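Nucleoporin nup120 (Schizosaccharomyces pombe, PDB 4GQ2) serves as a structural constituent of the nuclear pore complex, whose nucleoporins can also dock transiently associated nuclear transport factors. Local coordinates at residues A[68-76]-A[86-94]; A[552-563]-A[575-583]. All coordinates share one frame; numbering follows the deposited sequence.

Contact 1: A[68-76]-A[86-94]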
loop_
_atom_site.group_PDB
_atom_site.type_symbol
_atom_site.label_atom_id
_atom_site.label_comp_id
_atom_site.label_asym_id
_atom_site.label_seq_id
_atom_site.Cartn_x
_atom_site.Cartn_y
_atom_site.Cartn_z
ATOM N N SER A 68 -10.381 -1.545 34.138
ATOM C CA SER A 68 -9.685 -0.253 33.989
ATOM C C SER A 68 -10.499 0.778 33.182
ATOM O O SER A 68 -11.657 0.523 32.833
ATOM C CB SER A 68 -8.267 -0.438 33.418
ATOM O OG SER A 68 -8.244 -1.330 32.315
ATOM N N LYS A 69 -9.898 1.936 32.898
ATOM C CA LYS A 69 -10.616 3.048 32.252
ATOM C C LYS A 69 -9.983 3.512 30.923
ATOM O O LYS A 69 -9.279 4.524 30.898
ATOM C CB LYS A 69 -10.732 4.249 33.207
ATOM C CG LYS A 69 -10.702 3.918 34.694
ATOM C CD LYS A 69 -10.431 5.168 35.518
ATOM C CE LYS A 69 -9.580 4.856 36.740
ATOM N NZ LYS A 69 -10.278 3.967 37.707
ATOM N N GLY A 70 -10.219 2.795 29.821
ATOM C CA GLY A 70 -10.965 1.537 29.794
ATOM C C GLY A 70 -10.021 0.347 29.772
ATOM O O GLY A 70 -8.849 0.466 30.148
ATOM N N SER A 71 -10.528 -0.797 29.318
ATOM C CA SER A 71 -9.772 -2.054 29.328
ATOM C C SER A 71 -8.562 -2.065 28.397
ATOM O O SER A 71 -8.634 -1.598 27.259
ATOM C CB SER A 71 -10.683 -3.223 28.958
ATOM O OG SER A 71 -11.901 -3.178 29.676
ATOM N N GLN A 72 -7.450 -2.599 28.891
ATOM C CA GLN A 72 -6.331 -2.932 28.021
ATOM C C GLN A 72 -6.432 -4.407 27.646
ATOM O O GLN A 72 -6.729 -5.252 28.493
ATOM C CB GLN A 72 -4.983 -2.612 28.673
ATOM C CG GLN A 72 -3.869 -2.394 27.654
ATOM C CD GLN A 72 -2.691 -1.596 28.191
ATOM O OE1 GLN A 72 -2.397 -1.617 29.389
ATOM N NE2 GLN A 72 -2.003 -0.888 27.297
ATOM N N THR A 73 -6.216 -4.698 26.364
ATOM C CA THR A 73 -6.297 -6.058 25.848
ATOM C C THR A 73 -4.938 -6.428 25.267
ATOM O O THR A 73 -4.477 -5.831 24.295
ATOM C CB THR A 73 -7.424 -6.207 24.804
ATOM O OG1 THR A 73 -8.659 -5.729 25.355
ATOM C CG2 THR A 73 -7.601 -7.653 24.404
ATOM N N LEU A 74 -4.295 -7.407 25.891
ATOM C CA LEU A 74 -2.902 -7.714 25.611
ATOM C C LEU A 74 -2.713 -9.106 25.042
ATOM O O LEU A 74 -3.261 -10.080 25.554
ATOM C CB LEU A 74 -2.061 -7.548 26.879
ATOM C CG LEU A 74 -2.092 -6.164 27.543
ATOM C CD1 LEU A 74 -1.308 -6.196 28.848
ATOM C CD2 LEU A 74 -1.559 -5.079 26.606
ATOM N N ARG A 75 -1.918 -9.194 23.986
ATOM C CA ARG A 75 -1.632 -10.469 23.376
ATOM C C ARG A 75 -0.203 -10.898 23.678
ATOM O O ARG A 75 0.757 -10.215 23.312
ATOM C CB ARG A 75 -1.905 -10.409 21.869
ATOM C CG ARG A 75 -1.155 -11.425 21.027
ATOM C CD ARG A 75 -1.646 -12.849 21.220
ATOM N NE ARG A 75 -0.677 -13.761 20.619
ATOM C CZ ARG A 75 -0.832 -14.359 19.444
ATOM N NH1 ARG A 75 -1.944 -14.182 18.739
ATOM N NH2 ARG A 75 0.134 -15.142 18.976
ATOM N N TRP A 76 -0.083 -12.037 24.360
ATOM C CA TRP A 76 1.211 -12.602 24.711
ATOM C C TRP A 76 1.516 -13.780 23.852
ATOM O O TRP A 76 0.615 -14.505 23.428
ATOM C CB TRP A 76 1.261 -13.009 26.179
ATOM C CG TRP A 76 0.228 -14.036 26.589
ATOM C CD1 TRP A 76 -1.069 -13.801 27.031
ATOM C CD2 TRP A 76 0.381 -15.499 26.629
ATOM N NE1 TRP A 76 -1.711 -14.979 27.328
ATOM C CE2 TRP A 76 -0.903 -16.032 27.112
ATOM C CE3 TRP A 76 1.408 -16.385 26.329
ATOM C CZ2 TRP A 76 -1.124 -17.401 27.271
ATOM C CZ3 TRP A 76 1.178 -17.767 26.499
ATOM C CH2 TRP A 76 -0.056 -18.260 26.955
ATOM N N ILE A 86 4.770 -9.132 24.248
ATOM C CA ILE A 86 3.438 -8.606 24.536
ATOM C C ILE A 86 3.081 -7.470 23.586
ATOM O O ILE A 86 3.793 -6.470 23.507
ATOM C CB ILE A 86 3.319 -8.096 25.988
ATOM C CG1 ILE A 86 3.763 -9.174 26.977
ATOM C CG2 ILE A 86 1.892 -7.649 26.282
ATOM C CD1 ILE A 86 4.185 -8.638 28.329
ATOM N N PHE A 87 1.970 -7.642 22.877
ATOM C CA PHE A 87 1.428 -6.632 21.977
ATOM C C PHE A 87 0.063 -6.148 22.474
ATOM O O PHE A 87 -0.796 -6.953 22.833
ATOM C CB PHE A 87 1.264 -7.224 20.581
ATOM C CG PHE A 87 2.552 -7.369 19.812
ATOM C CD1 PHE A 87 3.474 -8.362 20.135
ATOM C CD2 PHE A 87 2.825 -6.529 18.731
ATOM C CE1 PHE A 87 4.657 -8.504 19.406
ATOM C CE2 PHE A 87 4.000 -6.663 18.001
ATOM C CZ PHE A 87 4.917 -7.660 18.333
ATOM N N ASP A 88 -0.136 -4.833 22.495
ATOM C CA ASP A 88 -1.446 -4.263 22.799
ATOM C C ASP A 88 -2.377 -4.462 21.598
ATOM O O ASP A 88 -2.094 -3.997 20.493
ATOM C CB ASP A 88 -1.320 -2.777 23.153
ATOM C CG ASP A 88 -2.654 -2.142 23.552
ATOM O OD1 ASP A 88 -3.713 -2.753 23.312
ATOM O OD2 ASP A 88 -2.648 -1.022 24.105
ATOM N N VAL A 89 -3.487 -5.158 21.818
ATOM C CA VAL A 89 -4.425 -5.457 20.738
ATOM C C VAL A 89 -5.805 -4.872 21.017
ATOM O O VAL A 89 -6.805 -5.344 20.466
ATOM C CB VAL A 89 -4.523 -6.975 20.461
ATOM C CG1 VAL A 89 -3.177 -7.527 20.011
ATOM C CG2 VAL A 89 -5.015 -7.725 21.697
ATOM N N SER A 90 -5.847 -3.842 21.867
ATOM C CA SER A 90 -7.099 -3.175 22.245
ATOM C C SER A 90 -7.810 -2.619 21.025
ATOM O O SER A 90 -7.184 -1.985 20.180
ATOM C CB SER A 90 -6.838 -2.024 23.217
ATOM O OG SER A 90 -5.954 -2.414 24.249
ATOM N N LEU A 91 -9.117 -2.859 20.950
ATOM C CA LEU A 91 -9.966 -2.363 19.863
ATOM C C LEU A 91 -10.719 -1.096 20.255
ATOM O O LEU A 91 -11.028 -0.262 19.399
ATOM C CB LEU A 91 -10.959 -3.446 19.418
ATOM C CG LEU A 91 -10.680 -4.260 18.145
ATOM C CD1 LEU A 91 -9.199 -4.359 17.847
ATOM C CD2 LEU A 91 -11.297 -5.651 18.225
ATOM N N ASN A 92 -11.014 -0.963 21.550
ATOM C CA ASN A 92 -11.714 0.207 22.085
ATOM C C ASN A 92 -10.813 1.430 22.154
ATOM O O ASN A 92 -9.589 1.306 22.234
ATOM C CB ASN A 92 -12.274 -0.086 23.481
ATOM C CG ASN A 92 -13.393 -1.111 23.465
ATOM O OD1 ASN A 92 -14.292 -1.064 22.621
ATOM N ND2 ASN A 92 -13.344 -2.046 24.408
ATOM N N SER A 93 -11.421 2.607 22.110
ATOM C CA SER A 93 -10.676 3.849 22.299
ATOM C C SER A 93 -10.419 4.076 23.785
ATOM O O SER A 93 -11.268 3.759 24.623
ATOM C CB SER A 93 -11.420 5.045 21.686
ATOM O OG SER A 93 -12.819 4.969 21.902
ATOM N N LYS A 94 -9.243 4.603 24.111
ATOM C CA LYS A 94 -8.929 4.953 25.491
ATOM C C LYS A 94 -8.797 6.460 25.689
ATOM O O LYS A 94 -8.890 7.236 24.737
ATOM C CB LYS A 94 -7.663 4.226 25.968
ATOM C CG LYS A 94 -7.940 2.955 26.762
ATOM C CD LYS A 94 -7.942 1.702 25.894
ATOM C CE LYS A 94 -6.688 0.859 26.099
ATOM N NZ LYS A 94 -5.427 1.553 25.712
#

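Contact 2: A[552-563]-A[575-583]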
loop_
_atom_site.group_PDB
_atom_site.type_symbol
_atom_site.label_atom_id
_atom_site.label_comp_id
_atom_site.label_asym_id
_atom_site.label_seq_id
_atom_site.Cartn_x
_atom_site.Cartn_y
_atom_site.Cartn_z
ATOM N N PHE A 552 -21.265 -13.150 -2.787
ATOM C CA PHE A 552 -21.413 -13.056 -4.242
ATOM C C PHE A 552 -20.114 -13.270 -5.020
ATOM O O PHE A 552 -20.147 -13.516 -6.225
ATOM C CB PHE A 552 -22.053 -11.723 -4.636
ATOM C CG PHE A 552 -23.531 -11.673 -4.394
ATOM C CD1 PHE A 552 -24.034 -11.234 -3.179
ATOM C CD2 PHE A 552 -24.424 -12.077 -5.379
ATOM C CE1 PHE A 552 -25.395 -11.190 -2.949
ATOM C CE2 PHE A 552 -25.789 -12.035 -5.156
ATOM C CZ PHE A 552 -26.273 -11.589 -3.937
ATOM N N ASP A 553 -18.977 -13.169 -4.334
ATOM C CA ASP A 553 -17.674 -13.373 -4.965
ATOM C C ASP A 553 -17.348 -14.860 -5.054
ATOM O O ASP A 553 -17.093 -15.376 -6.142
ATOM C CB ASP A 553 -16.579 -12.636 -4.189
ATOM C CG ASP A 553 -15.298 -12.467 -4.991
ATOM O OD1 ASP A 553 -15.315 -11.705 -5.983
ATOM O OD2 ASP A 553 -14.270 -13.076 -4.611
ATOM N N GLU A 554 -17.363 -15.540 -3.909
ATOM C CA GLU A 554 -17.056 -16.970 -3.852
ATOM C C GLU A 554 -18.253 -17.834 -4.256
ATOM O O GLU A 554 -19.387 -17.588 -3.834
ATOM C CB GLU A 554 -16.496 -17.370 -2.478
ATOM C CG GLU A 554 -17.214 -16.759 -1.287
ATOM C CD GLU A 554 -16.266 -16.368 -0.166
ATOM O OE1 GLU A 554 -15.497 -15.389 -0.333
ATOM O OE2 GLU A 554 -16.299 -17.034 0.890
ATOM N N GLU A 555 -17.962 -18.848 -5.071
ATOM C CA GLU A 555 -18.957 -19.681 -5.771
ATOM C C GLU A 555 -19.953 -20.415 -4.843
ATOM O O GLU A 555 -19.842 -20.319 -3.618
ATOM C CB GLU A 555 -18.223 -20.702 -6.665
ATOM C CG GLU A 555 -16.975 -20.182 -7.375
ATOM C CD GLU A 555 -17.274 -19.276 -8.559
ATOM O OE1 GLU A 555 -18.191 -19.591 -9.349
ATOM O OE2 GLU A 555 -16.576 -18.250 -8.712
ATOM N N PRO A 556 -20.946 -21.132 -5.418
ATOM C CA PRO A 556 -21.456 -21.171 -6.791
ATOM C C PRO A 556 -22.887 -20.642 -6.884
ATOM O O PRO A 556 -23.513 -20.371 -5.849
ATOM C CB PRO A 556 -21.438 -22.665 -7.112
ATOM C CG PRO A 556 -21.609 -23.346 -5.785
ATOM C CD PRO A 556 -21.359 -22.342 -4.686
ATOM N N LEU A 557 -23.407 -20.510 -8.105
ATOM C CA LEU A 557 -24.747 -19.946 -8.311
ATOM C C LEU A 557 -25.825 -20.723 -7.542
ATOM O O LEU A 557 -26.687 -20.114 -6.899
ATOM C CB LEU A 557 -25.101 -19.877 -9.801
ATOM C CG LEU A 557 -25.840 -18.649 -10.366
ATOM C CD1 LEU A 557 -26.469 -18.992 -11.709
ATOM C CD2 LEU A 557 -26.886 -18.025 -9.441
ATOM N N THR A 558 -25.758 -22.056 -7.605
ATOM C CA THR A 558 -26.705 -22.937 -6.906
ATOM C C THR A 558 -26.848 -22.613 -5.413
ATOM O O THR A 558 -27.961 -22.381 -4.933
ATOM C CB THR A 558 -26.343 -24.430 -7.075
ATOM O OG1 THR A 558 -25.021 -24.669 -6.573
ATOM C CG2 THR A 558 -26.412 -24.843 -8.542
ATOM N N LYS A 559 -25.724 -22.578 -4.696
ATOM C CA LYS A 559 -25.720 -22.265 -3.264
ATOM C C LYS A 559 -26.243 -20.852 -2.971
ATOM O O LYS A 559 -26.928 -20.635 -1.964
ATOM C CB LYS A 559 -24.327 -22.480 -2.660
ATOM C CG LYS A 559 -24.259 -22.340 -1.141
ATOM C CD LYS A 559 -23.152 -23.188 -0.521
ATOM C CE LYS A 559 -21.757 -22.612 -0.749
ATOM N NZ LYS A 559 -21.508 -21.350 0.002
ATOM N N LEU A 560 -25.930 -19.902 -3.852
ATOM C CA LEU A 560 -26.474 -18.547 -3.740
ATOM C C LEU A 560 -27.999 -18.542 -3.826
ATOM O O LEU A 560 -28.664 -17.901 -3.017
ATOM C CB LEU A 560 -25.873 -17.617 -4.797
ATOM C CG LEU A 560 -24.555 -16.937 -4.435
ATOM C CD1 LEU A 560 -23.850 -16.446 -5.689
ATOM C CD2 LEU A 560 -24.783 -15.797 -3.453
ATOM N N ILE A 561 -28.539 -19.275 -4.798
ATOM C CA ILE A 561 -29.988 -19.391 -4.996
ATOM C C ILE A 561 -30.694 -19.972 -3.763
ATOM O O ILE A 561 -31.767 -19.502 -3.374
ATOM C CB ILE A 561 -30.320 -20.237 -6.256
ATOM C CG1 ILE A 561 -29.781 -19.576 -7.539
ATOM C CG2 ILE A 561 -31.816 -20.531 -6.360
ATOM C CD1 ILE A 561 -30.323 -18.194 -7.849
ATOM N N SER A 562 -30.071 -20.973 -3.142
ATOM C CA SER A 562 -30.667 -21.694 -2.012
ATOM C C SER A 562 -30.851 -20.864 -0.731
ATOM O O SER A 562 -31.258 -21.401 0.300
ATOM C CB SER A 562 -29.883 -22.978 -1.719
ATOM O OG SER A 562 -28.551 -22.685 -1.334
ATOM N N SER A 563 -30.552 -19.566 -0.798
ATOM C CA SER A 563 -30.908 -18.635 0.272
ATOM C C SER A 563 -32.408 -18.346 0.186
ATOM O O SER A 563 -32.893 -17.778 -0.797
ATOM C CB SER A 563 -30.081 -17.345 0.200
ATOM O OG SER A 563 -30.394 -16.585 -0.955
ATOM N N TYR A 575 -29.653 -12.484 -9.222
ATOM C CA TYR A 575 -28.551 -13.402 -8.943
ATOM C C TYR A 575 -27.988 -13.995 -10.230
ATOM O O TYR A 575 -26.769 -14.016 -10.433
ATOM C CB TYR A 575 -29.023 -14.522 -8.018
ATOM C CG TYR A 575 -29.020 -14.173 -6.549
ATOM C CD1 TYR A 575 -29.186 -12.857 -6.118
ATOM C CD2 TYR A 575 -28.875 -15.167 -5.583
ATOM C CE1 TYR A 575 -29.194 -12.540 -4.771
ATOM C CE2 TYR A 575 -28.878 -14.858 -4.232
ATOM C CZ TYR A 575 -29.037 -13.544 -3.832
ATOM O OH TYR A 575 -29.038 -13.236 -2.493
ATOM N N GLN A 576 -28.885 -14.462 -11.098
ATOM C CA GLN A 576 -28.502 -15.057 -12.376
ATOM C C GLN A 576 -27.661 -14.122 -13.240
ATOM O O GLN A 576 -26.668 -14.556 -13.828
ATOM C CB GLN A 576 -29.735 -15.527 -13.139
ATOM C CG GLN A 576 -30.438 -16.699 -12.471
ATOM C CD GLN A 576 -31.705 -17.137 -13.185
ATOM O OE1 GLN A 576 -32.343 -16.363 -13.907
ATOM N NE2 GLN A 576 -32.076 -18.391 -12.984
ATOM N N ILE A 577 -28.058 -12.849 -13.303
ATOM C CA ILE A 577 -27.326 -11.838 -14.067
ATOM C C ILE A 577 -25.965 -11.538 -13.428
ATOM O O ILE A 577 -24.969 -11.346 -14.138
ATOM C CB ILE A 577 -28.122 -10.523 -14.222
ATOM C CG1 ILE A 577 -29.546 -10.799 -14.719
ATOM C CG2 ILE A 577 -27.408 -9.580 -15.187
ATOM C CD1 ILE A 577 -30.546 -9.707 -14.393
ATOM N N LEU A 578 -25.921 -11.498 -12.095
ATOM C CA LEU A 578 -24.655 -11.308 -11.388
ATOM C C LEU A 578 -23.656 -12.394 -11.799
ATOM O O LEU A 578 -22.501 -12.093 -12.115
ATOM C CB LEU A 578 -24.856 -11.269 -9.863
ATOM C CG LEU A 578 -23.671 -11.162 -8.876
ATOM C CD1 LEU A 578 -23.089 -12.539 -8.568
ATOM C CD2 LEU A 578 -22.573 -10.191 -9.319
ATOM N N ASP A 579 -24.110 -13.648 -11.826
ATOM C CA ASP A 579 -23.246 -14.745 -12.238
ATOM C C ASP A 579 -22.742 -14.566 -13.670
ATOM O O ASP A 579 -21.597 -14.917 -13.976
ATOM C CB ASP A 579 -23.946 -16.090 -12.072
ATOM C CG ASP A 579 -23.018 -17.258 -12.319
ATOM O OD1 ASP A 579 -22.090 -17.462 -11.513
ATOM O OD2 ASP A 579 -23.214 -17.969 -13.324
ATOM N N LEU A 580 -23.594 -14.011 -14.533
ATOM C CA LEU A 580 -23.198 -13.669 -15.903
ATOM C C LEU A 580 -22.055 -12.642 -15.926
ATOM O O LEU A 580 -21.163 -12.717 -16.773
ATOM C CB LEU A 580 -24.403 -13.155 -16.713
ATOM C CG LEU A 580 -25.588 -14.081 -17.038
ATOM C CD1 LEU A 580 -26.621 -13.343 -17.868
ATOM C CD2 LEU A 580 -25.158 -15.342 -17.773
ATOM N N GLY A 581 -22.089 -11.691 -14.993
ATOM C CA GLY A 581 -21.020 -10.711 -14.830
ATOM C C GLY A 581 -19.745 -11.348 -14.312
ATOM O O GLY A 581 -18.656 -11.111 -14.862
ATOM N N ARG A 582 -19.887 -12.169 -13.267
ATOM C CA ARG A 582 -18.774 -12.937 -12.706
ATOM C C ARG A 582 -18.056 -13.766 -13.768
ATOM O O ARG A 582 -16.831 -13.749 -13.838
ATOM C CB ARG A 582 -19.245 -13.885 -11.603
ATOM C CG ARG A 582 -19.723 -13.233 -10.320
ATOM C CD ARG A 582 -19.725 -14.224 -9.161
ATOM N NE ARG A 582 -20.410 -15.488 -9.458
ATOM C CZ ARG A 582 -20.844 -16.346 -8.536
ATOM N NH1 ARG A 582 -20.691 -16.085 -7.241
ATOM N NH2 ARG A 582 -21.444 -17.468 -8.904
ATOM N N SER A 583 -18.820 -14.492 -14.582
ATOM C CA SER A 583 -18.228 -15.408 -15.543
ATOM C C SER A 583 -17.610 -14.686 -16.730
ATOM O O SER A 583 -16.647 -15.172 -17.317
ATOM C CB SER A 583 -19.233 -16.472 -15.988
ATOM O OG SER A 583 -20.329 -15.891 -16.650
#

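Contact 1: A[68-76]-A[86-94]
Leu74 lays its CB against CG2 of Ile86, 4.0 Å away, while its CD2 methyl reaches over CA of Asp88 on the same face of a beta hairpin. Strands 73-79 and 83-88 run antiparallel; Arg75 and Phe87 form the hydrogen-bonded pair, Arg75 N to Phe87 O (2.8 Å) and Phe87 N to Arg75 O. Val89, just past the strand, spreads its methyls along the partner strand, CG1 on CB of Arg75 and CG2 on CG2 of Thr73 (3.7 Å), and its N reaches Thr73 O. Beyond Val89 a side chain takes over from the backbone: Ser90 OG accepts a hydrogen bond from Thr73 N at 3.1 Å. Asp88 CG is anti to the backbone N (chi1 -177°), which brings OD1 to Ser90 N in an Asx turn and turns OD2 to the NE2 end of the Gln72 amide. Gln72 NE2 meets Asp88 OD2 at 3.3 Å, a straight bond in the amide's own plane but from above the carboxylate; Ser99 OG also bonds OD2. The hairpin lies inside a five-stranded sheet of the beta-propeller domain, with strand 59-64 beside 73-79 and strand 101-106 beside 83-88; Phe673 of helix 672-703 packs on Val89 and Leu91.

Contact 2: A[552-563]-A[575-583]
An antiparallel pairing of short helix 557-561 with helix 571-585, at 153° between segment axes, packs the end of helix 548-553 and the short helix on helix 571-585. Phe552 and Tyr575 make a T-shaped pair: the Phe552 edge around CE2 and CZ points at one face of Tyr575, ring centroids 4.8 Å apart and planes at 84°. At its rim Phe552 also meets Leu578, CD2 to CD1 3.5 Å, while CD2 of Leu560 sits over the centre of one Phe552 face. The edge of Tyr575 runs along the end of the short helix, CE2 3.3 Å from Leu560 O, and Ile561 CD1 reaches its CB. Farther along, CG of Leu557 rests on CB of Asp579 at 3.6 Å. Arg582, its chain bent at CD (chi3 -50°), brings NH1 to Phe552 O at 2.8 Å, from above the carbonyl plane. Its NH2 binds Asp579 OD1 one turn back at 2.7 Å, almost in the guanidinium plane, and Glu555 OE1 lies over a guanidinium face in a long salt bridge of 3.9 Å to NH2. A leucine in place of Arg582 would probably leave Phe552 O without this donor and Asp579 and Glu555 without the positive charge they share. Because Glu555 OE1 and Asp579 OD1 are 4.9 Å apart, the guanidinium probably offsets their mutual repulsion, while the aromatic and leucine side chains supply the apolar packing beside it.

In the fold
Contact 1 is buried within the beta-propeller sheet, whereas contact 2 lies mostly at the surface, among helices; their centres are about 40 Å apart and their nearest atoms about 21 Å apart. They share no strand or helix, and contact 1 closes along the chain before contact 2 opens. Helix 672-703 nevertheless serves both: Phe673 packs on contact 1, and Phe696 and Lys688 touch contact 2. Backbone bonds unite the paired strands of 68-76 and 86-94, and the side chains of Gln72, Asp88 and Ser90 bond across the loops beyond. Between 552-563 and 575-583, one main-chain carbonyl takes an arginine bond, and the rest is aromatic packing, aliphatic packing and charge.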